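Long-range contacts in ORF10 (Moritella marina, PDB 6RIW), which forms the ketosynthase-chain length factor didomain of a polyunsaturated fatty acid synthase, a part that probably extends carrier-protein-bound acyl chains by condensation: residues Q25-Q30 with L389-I394; D152-H157 with N942-P947; N667-C672 with S841-I846. All blocks are in the same frame, centred on the assembly; numbering follows the deposited sequence.

Interaction 1 (Q25-Q30 with L389-I394); sequences QLLEQQ and LIPATI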
# COMPACT_ATOMS: atom_id res chain seq x y z
N GLN A 25 -14.86 -4.93 -26.72
CA GLN A 25 -13.50 -5.35 -27.05
C GLN A 25 -13.30 -6.83 -26.75
O GLN A 25 -12.62 -7.54 -27.51
CB GLN A 25 -12.49 -4.50 -26.30
CG GLN A 25 -12.22 -3.18 -27.01
CD GLN A 25 -11.56 -2.16 -26.12
OE1 GLN A 25 -10.91 -2.51 -25.13
NE2 GLN A 25 -11.72 -0.88 -26.46
N LEU A 26 -13.85 -7.31 -25.62
CA LEU A 26 -13.77 -8.73 -25.30
C LEU A 26 -14.49 -9.57 -26.34
O LEU A 26 -14.00 -10.64 -26.75
CB LEU A 26 -14.37 -9.00 -23.92
CG LEU A 26 -13.64 -8.31 -22.75
CD1 LEU A 26 -14.23 -8.78 -21.43
CD2 LEU A 26 -12.18 -8.65 -22.82
N LEU A 27 -15.67 -9.12 -26.76
CA LEU A 27 -16.45 -9.88 -27.75
C LEU A 27 -15.72 -9.98 -29.08
O LEU A 27 -15.89 -10.97 -29.80
CB LEU A 27 -17.82 -9.24 -27.96
CG LEU A 27 -18.76 -9.12 -26.76
CD1 LEU A 27 -20.06 -8.42 -27.18
CD2 LEU A 27 -19.05 -10.49 -26.19
N GLU A 28 -14.92 -8.97 -29.40
CA GLU A 28 -14.15 -8.90 -30.63
C GLU A 28 -12.74 -9.46 -30.48
O GLU A 28 -11.94 -9.34 -31.42
CB GLU A 28 -14.06 -7.45 -31.12
CG GLU A 28 -15.39 -6.79 -31.45
CD GLU A 28 -15.25 -5.30 -31.79
OE1 GLU A 28 -14.10 -4.82 -31.92
OE2 GLU A 28 -16.29 -4.62 -31.94
N GLN A 29 -12.40 -10.02 -29.31
CA GLN A 29 -11.08 -10.61 -29.06
C GLN A 29 -9.96 -9.59 -29.27
O GLN A 29 -8.88 -9.92 -29.76
CB GLN A 29 -10.85 -11.85 -29.92
CG GLN A 29 -11.93 -12.88 -29.77
CD GLN A 29 -11.55 -14.21 -30.39
OE1 GLN A 29 -10.39 -14.64 -30.31
NE2 GLN A 29 -12.52 -14.87 -31.02
N GLN A 30 -10.22 -8.35 -28.85
CA GLN A 30 -9.23 -7.29 -29.00
C GLN A 30 -8.03 -7.51 -28.09
O GLN A 30 -8.19 -7.77 -26.89
CB GLN A 30 -9.88 -5.94 -28.68
CG GLN A 30 -9.20 -4.76 -29.33
CD GLN A 30 -9.55 -4.67 -30.79
OE1 GLN A 30 -10.71 -4.88 -31.18
NE2 GLN A 30 -8.56 -4.39 -31.63
N LEU A 389 -23.40 -14.48 -21.93
CA LEU A 389 -22.37 -14.78 -22.92
C LEU A 389 -21.01 -14.76 -22.24
O LEU A 389 -20.77 -13.96 -21.33
CB LEU A 389 -22.34 -13.76 -24.07
CG LEU A 389 -23.55 -13.65 -25.00
CD1 LEU A 389 -23.48 -12.37 -25.83
CD2 LEU A 389 -23.61 -14.88 -25.90
N ILE A 390 -20.11 -15.63 -22.69
CA ILE A 390 -18.75 -15.69 -22.15
C ILE A 390 -17.75 -15.35 -23.25
O ILE A 390 -17.65 -16.09 -24.24
CB ILE A 390 -18.46 -17.05 -21.52
CG1 ILE A 390 -19.35 -17.26 -20.29
CG2 ILE A 390 -16.98 -17.15 -21.15
CD1 ILE A 390 -19.35 -18.67 -19.74
N PRO A 391 -17.01 -14.25 -23.13
CA PRO A 391 -16.00 -13.91 -24.14
C PRO A 391 -14.82 -14.88 -24.12
O PRO A 391 -14.57 -15.60 -23.16
CB PRO A 391 -15.55 -12.50 -23.74
CG PRO A 391 -16.61 -12.00 -22.78
CD PRO A 391 -17.17 -13.21 -22.11
N ALA A 392 -14.09 -14.86 -25.23
CA ALA A 392 -12.92 -15.70 -25.39
C ALA A 392 -11.75 -15.23 -24.53
O ALA A 392 -11.63 -14.05 -24.17
CB ALA A 392 -12.47 -15.69 -26.86
N THR A 393 -10.87 -16.18 -24.20
CA THR A 393 -9.49 -15.88 -23.84
C THR A 393 -8.70 -15.87 -25.14
O THR A 393 -8.73 -16.84 -25.90
CB THR A 393 -8.95 -16.94 -22.88
OG1 THR A 393 -9.69 -16.92 -21.65
CG2 THR A 393 -7.46 -16.72 -22.60
N ILE A 394 -8.00 -14.76 -25.41
CA ILE A 394 -7.32 -14.60 -26.70
C ILE A 394 -5.93 -15.24 -26.65
O ILE A 394 -5.37 -15.51 -25.59
CB ILE A 394 -7.24 -13.12 -27.11
CG1 ILE A 394 -6.28 -12.35 -26.21
CG2 ILE A 394 -8.63 -12.49 -27.08
CD1 ILE A 394 -5.91 -10.98 -26.75
O HOH W 1 -11.72 -11.66 -25.67
O HOH W 2 -14.75 -13.20 -27.44
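The carbonyl oxygen of Leu-26 is held by three donors, and two of them are waters that tie it to Ala-392. One water donates to Leu-26 O at 2.7 Å and gives its other hydrogen to Ala-392 O at 2.8 Å. The second also donates to Leu-26 O, but accepts from Ala-392 N at 2.8 Å, so both backbone polar groups of Ala-392 are linked to the same helix carbonyl. The third donor is the backbone N-H of Gln-29, three residues further along.

Around these two waters the side chains pack directly. Leu-26 meets the proline with its first carbon, CB lying 3.7 Å from Pro-391 CB, while Leu-27 touches the same ring more loosely. Gln-29 runs out extended beyond CG, which brings its CD to 3.9 Å from Ala-392 CB; the flat amide therefore meets a methyl group. At the root of that side chain, Gln-29 CB rests 3.7 Å from Ile-394 CG2. CG1 of Ile-394 stands between the backbone N and the carbonyl carbon (chi1 70°), and CD1 beyond it lies beside Gln-30 O. That oxygen also accepts from Asn-365 of helix 363-366, which touches Leu-26 and Ile-394 as well.

What lies against the 389-394 backbone is thus the capped C-terminal end of helix 19-27. Gln-29 turns to a positive phi of 58°, and Gln-30 N reaches back to Gln-25 O at 2.9 Å; with the bond from Gln-29 N to Leu-26 O, this closes the helix in a Schellman motif.

Interaction 2 (D152-H157 with N942-P947); sequences DFQLTH and NKVNQP
Gln-154 lays its side chain across Val-944, and a little further on Thr-156 and Pro-947 form an isolated beta bridge, the one point of strand-like pairing between two otherwise irregular segments. The loop between helices 129-148 and 174-183, in the first ketosynthase unit, here meets the loop after helix 929-934. The Gln-154 and Val-944 side chains cross obliquely, with Gln-154 CB 3.7 Å from Val-944 CG2. CG of Gln-154 sits beside its own backbone N (chi1 -71°) and the chain beyond is extended, which carries the amide past the valine methyls to the backbone of Val-944. There OE1 accepts from Val-944 N at 2.9 Å, the donor being tilted 28° from the plane of the amide. NE2 donates a hydrogen bond to a water, which in turn donates to Val-944 O; one amide thereby serves both backbone polar groups of a single residue.

Pro-947 lies side by side with Gln-154, both pointing the same way, its CB 4.0 Å from Gln-154 NE2. Val-944 is also met by Thr-156, whose CG2 approaches Val-944 CG1 to 3.9 Å, again at a slant. The imidazole of His-157 turns away from this cluster, and its ND1 is hydrogen-bonded to the backbone N of Met-949.

Helix 597-608 backs the contact: Gln-608 NE2 bonds to both Asp-152 O and Asn-942 O, clasping the two segments together. At the bridge itself, His-157 N donates to Gln-946 O at 2.9 Å, and Pro-947 CA makes a CA-H...O contact of 3.4 Å with Leu-155 O.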
# COMPACT_ATOMS: atom_id res chain seq x y z
N ASP A 152 33.16 22.77 -13.56
CA ASP A 152 32.03 23.15 -14.40
C ASP A 152 31.23 21.95 -14.89
O ASP A 152 30.34 22.11 -15.73
CB ASP A 152 32.52 23.99 -15.59
CG ASP A 152 33.19 25.29 -15.15
OD1 ASP A 152 32.72 25.92 -14.16
OD2 ASP A 152 34.19 25.69 -15.78
N PHE A 153 31.53 20.74 -14.41
CA PHE A 153 30.68 19.61 -14.72
C PHE A 153 29.25 19.88 -14.24
O PHE A 153 29.05 20.45 -13.16
CB PHE A 153 31.20 18.33 -14.07
CG PHE A 153 30.30 17.15 -14.31
CD1 PHE A 153 30.45 16.38 -15.44
CD2 PHE A 153 29.27 16.86 -13.43
CE1 PHE A 153 29.60 15.31 -15.68
CE2 PHE A 153 28.41 15.79 -13.68
CZ PHE A 153 28.59 15.02 -14.80
N GLN A 154 28.27 19.47 -15.04
CA GLN A 154 26.86 19.61 -14.67
C GLN A 154 26.13 18.32 -15.01
O GLN A 154 26.17 17.86 -16.15
CB GLN A 154 26.18 20.75 -15.42
CG GLN A 154 26.57 22.14 -15.03
CD GLN A 154 25.81 23.13 -15.88
OE1 GLN A 154 25.94 23.12 -17.10
NE2 GLN A 154 24.98 23.94 -15.26
N LEU A 155 25.46 17.75 -14.02
CA LEU A 155 24.58 16.62 -14.28
C LEU A 155 23.25 17.11 -14.84
O LEU A 155 22.73 18.16 -14.44
CB LEU A 155 24.35 15.84 -12.99
CG LEU A 155 23.58 14.52 -13.08
CD1 LEU A 155 24.35 13.50 -13.88
CD2 LEU A 155 23.36 14.03 -11.64
N THR A 156 22.68 16.33 -15.76
CA THR A 156 21.36 16.68 -16.28
C THR A 156 20.26 16.12 -15.37
O THR A 156 20.45 15.11 -14.68
CB THR A 156 21.18 16.16 -17.71
OG1 THR A 156 21.26 14.73 -17.73
CG2 THR A 156 22.26 16.74 -18.64
N HIS A 157 19.11 16.80 -15.36
CA HIS A 157 17.96 16.30 -14.62
C HIS A 157 17.48 14.96 -15.18
O HIS A 157 17.60 14.67 -16.37
CB HIS A 157 16.84 17.36 -14.64
CG HIS A 157 15.89 17.27 -13.48
ND1 HIS A 157 16.18 17.79 -12.24
CD2 HIS A 157 14.65 16.75 -13.38
CE1 HIS A 157 15.16 17.59 -11.42
NE2 HIS A 157 14.22 16.95 -12.09
N ASN A 942 30.66 23.11 -22.27
CA ASN A 942 29.38 23.76 -22.51
C ASN A 942 28.45 23.56 -21.31
O ASN A 942 28.52 22.54 -20.63
CB ASN A 942 28.66 23.19 -23.74
CG ASN A 942 29.57 22.96 -24.91
OD1 ASN A 942 30.34 23.84 -25.29
ND2 ASN A 942 29.47 21.78 -25.51
N LYS A 943 27.58 24.53 -21.07
CA LYS A 943 26.52 24.31 -20.09
C LYS A 943 25.52 23.29 -20.64
O LYS A 943 25.23 23.26 -21.84
CB LYS A 943 25.82 25.63 -19.76
CG LYS A 943 26.71 26.63 -19.04
CD LYS A 943 25.93 27.39 -17.97
CE LYS A 943 26.02 28.89 -18.20
NZ LYS A 943 27.44 29.32 -18.36
N VAL A 944 25.00 22.42 -19.75
CA VAL A 944 23.96 21.49 -20.18
C VAL A 944 22.65 22.25 -20.37
O VAL A 944 22.42 23.33 -19.81
CB VAL A 944 23.75 20.33 -19.19
CG1 VAL A 944 25.01 19.51 -19.10
CG2 VAL A 944 23.36 20.89 -17.82
N ASN A 945 21.77 21.64 -21.14
CA ASN A 945 20.48 22.26 -21.42
C ASN A 945 19.56 22.22 -20.20
O ASN A 945 18.85 23.19 -19.92
CB ASN A 945 19.83 21.55 -22.60
CG ASN A 945 18.62 22.28 -23.10
OD1 ASN A 945 18.69 23.48 -23.39
ND2 ASN A 945 17.49 21.57 -23.17
N GLN A 946 19.56 21.11 -19.46
CA GLN A 946 18.66 20.95 -18.31
C GLN A 946 19.45 20.42 -17.12
O GLN A 946 19.56 19.20 -16.94
CB GLN A 946 17.50 20.02 -18.65
CG GLN A 946 16.45 19.95 -17.54
CD GLN A 946 16.02 21.32 -17.05
OE1 GLN A 946 16.54 21.84 -16.06
NE2 GLN A 946 15.08 21.92 -17.76
N PRO A 947 20.00 21.30 -16.31
CA PRO A 947 20.73 20.85 -15.11
C PRO A 947 19.74 20.37 -14.05
O PRO A 947 18.53 20.57 -14.17
CB PRO A 947 21.48 22.10 -14.66
CG PRO A 947 20.63 23.23 -15.16
CD PRO A 947 19.94 22.77 -16.41
O HOH W 3 23.05 24.71 -17.51

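Interaction 3 (N667-C672 with S841-I846); sequences NSVYRC and SGMASI
Val-669, Tyr-670 and Gly-842 carry this buried helix-helix contact. Val-669 points toward the other helix: its CG2 lies 3.6 Å from Met-843 N, and its CG1, anti to the backbone N (chi1 169°), meets Met-843 CE at 3.8 Å, the two side chains crossing at about a right angle. Gly-842 has no side chain to keep them apart, which lets the Val-669 and Gly-842 CA atoms come within 5.1 Å. Tyr-670 also uses this glycine. Its ring comes up obliquely to the bare backbone, CZ 3.5 Å from Gly-842 CA, while Ile-846 slides past in the opposite direction, putting CG1 at the ring's edge, in plane. Also in that plane is a water 2.7 Å from Tyr-670 OH, whose second link, to Ser-845 OG, is weak. Another water accepts from Val-669 N and Gly-842 N, joining the first turns of both helices.

The axes pass 8.3 Å apart at 69°. Strands enclose the pair: Val-669 and Met-843 rest on Ala-692 of strand 687-694, while Tyr-670 and Ile-846 share Leu-880 of strand 876-884, consistent with the helical layer between two sheets in the thiolase-like fold.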
# COMPACT_ATOMS: atom_id res chain seq x y z
N ASN A 667 -3.61 8.02 10.28
CA ASN A 667 -4.65 7.17 10.86
C ASN A 667 -4.56 5.71 10.39
O ASN A 667 -5.50 4.94 10.62
CB ASN A 667 -6.03 7.76 10.56
CG ASN A 667 -6.37 8.92 11.50
OD1 ASN A 667 -6.03 8.88 12.68
ND2 ASN A 667 -6.98 9.97 10.97
N SER A 668 -3.44 5.30 9.79
CA SER A 668 -3.32 3.92 9.32
C SER A 668 -3.61 2.90 10.42
O SER A 668 -4.35 1.93 10.22
CB SER A 668 -1.92 3.69 8.76
OG SER A 668 -1.68 4.45 7.59
N VAL A 669 -2.99 3.07 11.60
CA VAL A 669 -3.15 2.08 12.66
C VAL A 669 -4.58 2.06 13.18
O VAL A 669 -5.13 0.98 13.47
CB VAL A 669 -2.15 2.34 13.81
CG1 VAL A 669 -2.51 1.46 15.04
CG2 VAL A 669 -0.72 2.04 13.36
N TYR A 670 -5.22 3.22 13.32
CA TYR A 670 -6.59 3.23 13.82
C TYR A 670 -7.56 2.62 12.81
O TYR A 670 -8.52 1.95 13.21
CB TYR A 670 -6.99 4.67 14.19
CG TYR A 670 -6.06 5.31 15.22
CD1 TYR A 670 -5.47 4.55 16.22
CD2 TYR A 670 -5.75 6.67 15.18
CE1 TYR A 670 -4.60 5.11 17.16
CE2 TYR A 670 -4.88 7.25 16.12
CZ TYR A 670 -4.32 6.46 17.10
OH TYR A 670 -3.47 7.05 18.03
N ARG A 671 -7.32 2.78 11.50
CA ARG A 671 -8.13 2.03 10.54
C ARG A 671 -7.90 0.52 10.65
O ARG A 671 -8.83 -0.26 10.41
CB ARG A 671 -7.86 2.50 9.11
CG ARG A 671 -8.34 3.94 8.81
CD ARG A 671 -9.87 4.08 8.77
NE ARG A 671 -10.27 5.46 8.43
CZ ARG A 671 -11.52 5.93 8.52
NH1 ARG A 671 -11.78 7.19 8.19
NH2 ARG A 671 -12.51 5.13 8.94
N CYS A 672 -6.69 0.08 11.01
CA CYS A 672 -6.45 -1.35 11.25
C CYS A 672 -7.23 -1.84 12.45
O CYS A 672 -7.72 -2.98 12.46
CB CYS A 672 -4.96 -1.62 11.48
SG CYS A 672 -3.93 -1.51 10.00
N SER A 841 2.31 6.26 13.78
CA SER A 841 2.10 7.06 14.99
C SER A 841 0.96 6.54 15.85
O SER A 841 0.99 6.68 17.08
CB SER A 841 1.84 8.53 14.64
OG SER A 841 0.78 8.65 13.71
N GLY A 842 -0.08 5.97 15.24
CA GLY A 842 -1.15 5.39 16.05
C GLY A 842 -0.69 4.25 16.93
O GLY A 842 -1.22 4.06 18.04
N MET A 843 0.30 3.48 16.47
CA MET A 843 0.81 2.37 17.28
C MET A 843 1.59 2.87 18.50
O MET A 843 1.44 2.33 19.60
CB MET A 843 1.67 1.44 16.43
CG MET A 843 1.96 0.08 17.06
SD MET A 843 0.47 -0.85 17.45
CE MET A 843 -0.05 -1.31 15.78
N ALA A 844 2.43 3.90 18.32
CA ALA A 844 3.12 4.48 19.47
C ALA A 844 2.13 4.93 20.55
O ALA A 844 2.36 4.69 21.74
CB ALA A 844 3.99 5.67 19.04
N SER A 845 1.05 5.61 20.15
CA SER A 845 0.07 6.09 21.13
C SER A 845 -0.65 4.94 21.83
O SER A 845 -0.90 4.99 23.04
CB SER A 845 -0.97 6.98 20.46
OG SER A 845 -0.36 8.09 19.84
N ILE A 846 -1.06 3.93 21.06
CA ILE A 846 -1.77 2.79 21.65
C ILE A 846 -0.86 2.06 22.63
O ILE A 846 -1.28 1.70 23.75
CB ILE A 846 -2.28 1.85 20.55
CG1 ILE A 846 -3.51 2.46 19.87
CG2 ILE A 846 -2.62 0.45 21.14
CD1 ILE A 846 -4.02 1.68 18.63
O HOH W 4 -0.79 5.18 12.32
O HOH W 5 -2.83 9.65 18.19

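Overall arrangement
The three contacts are far apart and share no helix or strand. Centres of interactions 1 and 2 are 51 Å apart, and interaction 3 lies 45 Å from each. Interaction 1 joins early and late parts of the first ketosynthase unit near the periphery; interaction 3 packs two core helices of the second, on the opposite side of the chain's centre. Along the chain interactions 1 and 2 interleave, whereas both segments of interaction 3 fall between those of interaction 2. Interaction 2 brings a late loop back to the first unit, against helix 597-608 of the second. It thus adds a peripheral tie between the two halves, which also meet through antiparallel strands 189-193 and 659-663.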